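Local coordinates for putative cytosolic protein (Geobacillus zalihae, PDB 6AHX) that senses copper as a CsoR-family regulator and probably represses its target operon by binding DNA in the metal-free state, at the interface of chains A and B. Residues are numbered along the deposited sequence; one frame, centred on the assembly and turned at random. Chains: chain A/B, Putative cytosolic protein.

The interface of chains A and B. Residues chain A 64, 67-68, 75; chain B 46-47, 50.
A:Cys75 and B:Cys46 are joined across the subunits by a disulfide, SG to SG 2.1 Å, at one end of the antiparallel helical dimer typical of CsoR-family metal-sensitive repressors. In this family a cysteine at the start of the second helix of one subunit binds copper(I) together with a histidine and a second cysteine, both from the partner subunit; these two cysteines probably fill those roles, and as a disulfide the pair probably could not offer thiolates to the metal. B:Cys46 opens helix 46-70 and points its sulfur anti to the backbone N (chi1 165°), toward chain A. A:Cys75, in the short helix 72-75, holds SG beside its backbone N and anti to the carbonyl carbon (chi1 -55°), where it meets the sulfur of B:Cys46. The methyl CG2 of A:Ile67 lies against the disulfide, 3.7 Å from SG of B:Cys46. One turn further along its helix, B:Leu50 spreads its two methyls over chain A. CD2 reaches the backbone of chain A's helix 46-70, 3.7 Å from CA of A:Ala64, and also touches CG2 of A:Ile67 at 3.9 Å; the isoleucine and leucine side chains run past each other in opposite directions. The other branch, CD1, meets the edge of the A:Phe68 ring in its plane, 3.9 Å from CD1 of the phenylalanine, with the two side chains nearly perpendicular. CD1 also comes within 4.2 Å of CB of A:Cys75, bringing the leucine close to the disulfide. An alanine in place of B:Leu50 would remove both methyl branches and would probably open a gap between the chain B helix and A:Ala64, A:Ile67 and the edge of A:Phe68.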
loop_
_atom_site.group_PDB
_atom_site.type_symbol
_atom_site.label_atom_id
_atom_site.label_comp_id
_atom_site.label_asym_id
_atom_site.label_seq_id
_atom_site.Cartn_x
_atom_site.Cartn_y
_atom_site.Cartn_z
ATOM N N ALA A 64 8.206 3.960 -5.821
ATOM C CA ALA A 64 8.037 4.222 -7.250
ATOM C C ALA A 64 9.101 5.192 -7.854
ATOM O O ALA A 64 9.648 4.967 -8.959
ATOM C CB ALA A 64 6.649 4.815 -7.490
ATOM N N ILE A 67 12.423 3.333 -8.122
ATOM C CA ILE A 67 12.396 2.439 -9.253
ATOM C C ILE A 67 12.498 3.241 -10.537
ATOM O O ILE A 67 13.248 2.886 -11.432
ATOM C CB ILE A 67 11.080 1.617 -9.276
ATOM C CG1 ILE A 67 11.036 0.596 -8.090
ATOM C CG2 ILE A 67 10.815 0.919 -10.653
ATOM C CD1 ILE A 67 9.632 -0.009 -7.914
ATOM N N PHE A 68 11.704 4.289 -10.637
ATOM C CA PHE A 68 11.807 5.191 -11.772
ATOM C C PHE A 68 13.245 5.761 -11.985
ATOM O O PHE A 68 13.740 5.778 -13.104
ATOM C CB PHE A 68 10.759 6.316 -11.687
ATOM C CG PHE A 68 10.550 7.033 -12.993
ATOM C CD1 PHE A 68 9.689 6.559 -13.937
ATOM C CD2 PHE A 68 11.240 8.171 -13.285
ATOM C CE1 PHE A 68 9.497 7.229 -15.153
ATOM C CE2 PHE A 68 11.045 8.856 -14.481
ATOM C CZ PHE A 68 10.191 8.369 -15.422
ATOM N N CYS A 75 11.242 2.598 -17.738
ATOM C CA CYS A 75 10.042 3.143 -17.155
ATOM C C CYS A 75 9.374 4.173 -18.032
ATOM O O CYS A 75 8.159 4.317 -17.941
ATOM C CB CYS A 75 10.309 3.805 -15.781
ATOM S SG CYS A 75 11.114 2.768 -14.557
ATOM N N CYS B 46 9.256 -2.414 -15.669
ATOM C CA CYS B 46 9.025 -1.337 -14.763
ATOM C C CYS B 46 7.641 -0.702 -14.903
ATOM O O CYS B 46 6.996 -0.453 -13.915
ATOM C CB CYS B 46 10.091 -0.293 -14.921
ATOM S SG CYS B 46 9.651 1.257 -14.135
ATOM N N PRO B 47 7.186 -0.439 -16.119
ATOM C CA PRO B 47 5.841 0.199 -16.197
ATOM C C PRO B 47 4.692 -0.651 -15.607
ATOM O O PRO B 47 3.755 -0.097 -15.024
ATOM C CB PRO B 47 5.639 0.444 -17.703
ATOM C CG PRO B 47 6.981 0.219 -18.348
ATOM C CD PRO B 47 7.736 -0.726 -17.450
ATOM N N LEU B 50 5.028 -0.035 -11.877
ATOM C CA LEU B 50 4.644 1.291 -11.449
ATOM C C LEU B 50 3.157 1.499 -11.630
ATOM O O LEU B 50 2.556 2.207 -10.863
ATOM C CB LEU B 50 5.389 2.349 -12.268
ATOM C CG LEU B 50 6.894 2.469 -11.997
ATOM C CD1 LEU B 50 7.374 3.669 -12.793
ATOM C CD2 LEU B 50 7.305 2.599 -10.538
#